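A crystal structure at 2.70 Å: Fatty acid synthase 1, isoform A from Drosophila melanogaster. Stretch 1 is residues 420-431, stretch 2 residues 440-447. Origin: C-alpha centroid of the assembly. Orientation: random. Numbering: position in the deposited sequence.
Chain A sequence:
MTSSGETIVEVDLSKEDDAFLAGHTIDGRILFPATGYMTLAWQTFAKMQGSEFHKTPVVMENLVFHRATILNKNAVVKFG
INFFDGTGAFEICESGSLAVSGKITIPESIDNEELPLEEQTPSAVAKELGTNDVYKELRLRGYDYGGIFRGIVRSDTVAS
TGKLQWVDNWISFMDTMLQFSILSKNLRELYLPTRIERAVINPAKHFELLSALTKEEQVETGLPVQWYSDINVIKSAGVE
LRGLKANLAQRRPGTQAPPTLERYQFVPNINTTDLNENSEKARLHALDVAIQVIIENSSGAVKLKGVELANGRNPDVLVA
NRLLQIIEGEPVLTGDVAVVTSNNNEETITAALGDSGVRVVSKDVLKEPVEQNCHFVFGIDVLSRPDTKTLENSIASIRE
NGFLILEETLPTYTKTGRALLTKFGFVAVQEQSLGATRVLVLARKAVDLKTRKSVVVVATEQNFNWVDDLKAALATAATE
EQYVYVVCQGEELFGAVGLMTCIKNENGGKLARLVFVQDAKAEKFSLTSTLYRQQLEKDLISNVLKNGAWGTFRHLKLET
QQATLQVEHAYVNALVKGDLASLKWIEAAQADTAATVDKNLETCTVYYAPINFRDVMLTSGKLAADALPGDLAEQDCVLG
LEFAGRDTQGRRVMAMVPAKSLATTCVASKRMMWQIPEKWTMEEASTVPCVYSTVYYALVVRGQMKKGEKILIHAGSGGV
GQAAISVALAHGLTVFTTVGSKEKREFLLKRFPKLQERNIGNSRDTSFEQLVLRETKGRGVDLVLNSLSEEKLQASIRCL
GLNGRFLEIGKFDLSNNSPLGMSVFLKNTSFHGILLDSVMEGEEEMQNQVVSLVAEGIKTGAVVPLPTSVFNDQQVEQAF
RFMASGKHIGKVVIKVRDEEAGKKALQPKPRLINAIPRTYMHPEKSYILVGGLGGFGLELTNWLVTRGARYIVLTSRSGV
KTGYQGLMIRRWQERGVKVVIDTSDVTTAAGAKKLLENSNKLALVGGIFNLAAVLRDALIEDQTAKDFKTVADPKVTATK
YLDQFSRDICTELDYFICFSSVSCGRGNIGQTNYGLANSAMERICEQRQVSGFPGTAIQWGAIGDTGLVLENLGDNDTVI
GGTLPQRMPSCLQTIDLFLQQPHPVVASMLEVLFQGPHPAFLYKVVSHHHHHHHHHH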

# COMPACT_ATOMS: atom_id res chain seq x y z
N LEU A 420 82.35 13.94 38.41
CA LEU A 420 82.15 12.51 38.61
C LEU A 420 82.12 11.78 37.26
O LEU A 420 82.68 10.69 37.13
CB LEU A 420 80.85 12.26 39.38
CG LEU A 420 80.62 10.86 39.95
CD1 LEU A 420 81.76 10.42 40.85
CD2 LEU A 420 79.30 10.81 40.70
N LEU A 421 81.48 12.38 36.26
CA LEU A 421 81.46 11.81 34.92
C LEU A 421 82.87 11.86 34.33
O LEU A 421 83.32 10.90 33.70
CB LEU A 421 80.48 12.57 34.01
CG LEU A 421 78.98 12.38 34.26
CD1 LEU A 421 78.16 13.31 33.38
CD2 LEU A 421 78.56 10.93 34.04
N THR A 422 83.55 12.98 34.53
CA THR A 422 84.92 13.13 34.07
C THR A 422 85.81 12.11 34.77
O THR A 422 86.67 11.49 34.15
CB THR A 422 85.46 14.56 34.32
OG1 THR A 422 84.61 15.52 33.69
CG2 THR A 422 86.88 14.71 33.78
N LYS A 423 85.59 11.94 36.07
CA LYS A 423 86.37 11.01 36.87
C LYS A 423 86.30 9.59 36.32
O LYS A 423 87.28 8.86 36.36
CB LYS A 423 85.87 11.03 38.32
CG LYS A 423 86.50 9.97 39.22
CD LYS A 423 85.89 10.01 40.61
CE LYS A 423 86.42 8.89 41.49
NZ LYS A 423 85.69 8.83 42.79
N PHE A 424 85.13 9.21 35.82
CA PHE A 424 84.94 7.86 35.30
C PHE A 424 85.10 7.79 33.78
O PHE A 424 84.73 6.80 33.16
CB PHE A 424 83.57 7.33 35.72
CG PHE A 424 83.52 6.85 37.14
CD1 PHE A 424 83.75 5.51 37.44
CD2 PHE A 424 83.29 7.73 38.18
CE1 PHE A 424 83.72 5.06 38.74
CE2 PHE A 424 83.26 7.28 39.49
CZ PHE A 424 83.48 5.94 39.77
N GLY A 425 85.67 8.84 33.20
CA GLY A 425 86.04 8.82 31.79
C GLY A 425 84.91 9.08 30.82
O GLY A 425 85.02 8.79 29.63
N PHE A 426 83.81 9.63 31.33
CA PHE A 426 82.65 9.91 30.50
C PHE A 426 82.57 11.40 30.18
O PHE A 426 83.08 12.23 30.93
CB PHE A 426 81.36 9.44 31.19
CG PHE A 426 81.03 8.01 30.92
CD1 PHE A 426 81.82 6.99 31.42
CD2 PHE A 426 79.93 7.68 30.15
CE1 PHE A 426 81.51 5.67 31.17
CE2 PHE A 426 79.62 6.36 29.89
CZ PHE A 426 80.41 5.35 30.40
N VAL A 427 81.93 11.72 29.06
CA VAL A 427 81.75 13.11 28.66
C VAL A 427 80.26 13.40 28.49
O VAL A 427 79.49 12.53 28.08
CB VAL A 427 82.52 13.41 27.35
CG1 VAL A 427 81.92 12.65 26.18
CG2 VAL A 427 82.54 14.91 27.07
N ALA A 428 79.85 14.61 28.82
CA ALA A 428 78.45 14.98 28.65
C ALA A 428 78.20 15.32 27.18
O ALA A 428 78.59 16.38 26.70
CB ALA A 428 78.09 16.15 29.54
N VAL A 429 77.55 14.40 26.49
CA VAL A 429 77.24 14.58 25.08
C VAL A 429 76.18 15.66 24.93
O VAL A 429 76.30 16.55 24.09
CB VAL A 429 76.79 13.26 24.43
CG1 VAL A 429 76.28 13.49 23.02
CG2 VAL A 429 77.93 12.25 24.43
N GLN A 430 75.13 15.58 25.74
CA GLN A 430 74.08 16.59 25.73
C GLN A 430 73.68 16.99 27.14
O GLN A 430 73.78 16.19 28.08
CB GLN A 430 72.85 16.07 24.97
CG GLN A 430 73.01 16.03 23.46
CD GLN A 430 71.70 16.09 22.72
OE1 GLN A 430 71.62 16.66 21.62
NE2 GLN A 430 70.65 15.51 23.30
N GLU A 431 73.23 18.23 27.28
CA GLU A 431 72.65 18.71 28.53
C GLU A 431 71.38 19.49 28.25
O GLU A 431 71.42 20.59 27.70
CB GLU A 431 73.64 19.58 29.30
CG GLU A 431 74.77 18.82 29.96
CD GLU A 431 75.81 19.73 30.57
OE1 GLU A 431 75.59 20.96 30.60
OE2 GLU A 431 76.85 19.21 31.04
N LEU A 440 68.58 17.04 32.13
CA LEU A 440 68.74 15.71 31.56
C LEU A 440 70.10 15.63 30.87
O LEU A 440 70.40 16.42 29.96
CB LEU A 440 67.61 15.40 30.57
CG LEU A 440 67.52 13.95 30.08
CD1 LEU A 440 67.16 13.00 31.23
CD2 LEU A 440 66.51 13.81 28.95
N VAL A 441 70.92 14.69 31.30
CA VAL A 441 72.28 14.56 30.79
C VAL A 441 72.45 13.26 30.02
O VAL A 441 72.17 12.18 30.53
CB VAL A 441 73.31 14.64 31.94
CG1 VAL A 441 74.73 14.61 31.40
CG2 VAL A 441 73.09 15.90 32.78
N LEU A 442 72.92 13.38 28.78
CA LEU A 442 73.28 12.22 27.98
C LEU A 442 74.80 12.06 27.97
O LEU A 442 75.51 12.94 27.47
CB LEU A 442 72.73 12.35 26.56
CG LEU A 442 72.87 11.12 25.66
CD1 LEU A 442 72.04 9.96 26.17
CD2 LEU A 442 72.48 11.46 24.23
N ALA A 443 75.29 10.95 28.51
CA ALA A 443 76.72 10.74 28.67
C ALA A 443 77.21 9.56 27.85
O ALA A 443 76.45 8.65 27.53
CB ALA A 443 77.07 10.54 30.13
N ARG A 444 78.50 9.58 27.52
CA ARG A 444 79.12 8.57 26.67
C ARG A 444 80.64 8.61 26.87
O ARG A 444 81.19 9.65 27.21
CB ARG A 444 78.78 8.85 25.20
CG ARG A 444 79.08 7.71 24.24
CD ARG A 444 79.00 8.20 22.80
NE ARG A 444 78.60 7.15 21.85
CZ ARG A 444 78.47 7.33 20.54
NH1 ARG A 444 78.73 8.52 20.01
NH2 ARG A 444 78.10 6.33 19.76
N LYS A 445 81.30 7.47 26.68
CA LYS A 445 82.76 7.45 26.71
C LYS A 445 83.29 8.18 25.47
O LYS A 445 82.79 7.98 24.37
CB LYS A 445 83.31 6.02 26.75
CG LYS A 445 83.23 5.35 28.12
CD LYS A 445 83.96 4.01 28.14
CE LYS A 445 85.36 4.14 28.74
NZ LYS A 445 85.32 4.40 30.21
N ALA A 446 84.29 9.03 25.67
CA ALA A 446 84.88 9.77 24.56
C ALA A 446 85.78 8.88 23.71
O ALA A 446 86.20 7.81 24.15
CB ALA A 446 85.66 10.96 25.09
N VAL A 447 86.05 9.31 22.48
CA VAL A 447 86.99 8.62 21.61
C VAL A 447 88.19 9.53 21.35
O VAL A 447 88.07 10.75 21.39
CB VAL A 447 86.35 8.19 20.27
CG1 VAL A 447 85.15 7.29 20.52
CG2 VAL A 447 85.95 9.42 19.44

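How do the two backbones satisfy each other? The strand that includes V427 to E431 lies antiparallel to the strand of stretch 2, and five backbone hydrogen bonds join them. V427 and R444 form a reciprocal pair: V427 N donates to R444 O at 2.9 Å, nearly straight, and R444 N returns a bond to V427 O at 3.2 Å. A second reciprocal pair follows, with L442 N to Q430 O at 3.0 Å and Q430 N to L442 O at 3.2 Å. Between them, A428 and A443 face each other as a non-hydrogen-bonded pair, as do E431 and V441 further on.

What happens where the register slips? R444 pairs with V427, but L442 pairs with Q430, so stretch 1 spends one more residue than stretch 2 over this span. This is a beta bulge, and V429 is the extra residue, its phi/psi of -70/-47 far from extended. The amides of V429 and Q430 are both satisfied, because L442 O accepts twice: from Q430 N, and from V429 N at 2.7 Å, the latter more bent at 131°. CA-H...O contacts supplement the ladder, with A443 CA 3.4 Å from V427 O and V441 CA 3.5 Å from Q430 O.

How does the chain turn from helix to strand? F424 N still bonds to L420 O at 3.1 Å, but F424 is the first residue to leave helical geometry. G425 N is then satisfied by T422 O at 3.0 Å and F426 N by L421 O at 2.7 Å, so these amides are held within stretch 1. G425 has positive phi, a conformation that by itself favours glycine. L421 reaches back from the helix to the sheet: its CD1 lies 4.2 Å from V441 CG1 and its CD2 4.2 Å from A443 CB. A428 CB adds to this apolar patch, 4.1 Å from V441 CG1.

Which side chains meet beyond these, and are their polar ends served? The F426 ring takes K445 CG over one face, 3.8 Å from CG to the ring centroid, a CH-pi contact made by the aliphatic part of the lysine. F426 CD2 also lies 4.0 Å from A443 CB. On the face bearing V427, R444, Q430 and L442, the contact is again largely carbon: Q430 CB and L442 CB are 4.0 Å apart, while V429 CG2 comes within 3.6 Å of R444 CB. The polar atoms R444 NE, R444 NH1 and Q430 OE1 find hydrogen bonds elsewhere in the structure.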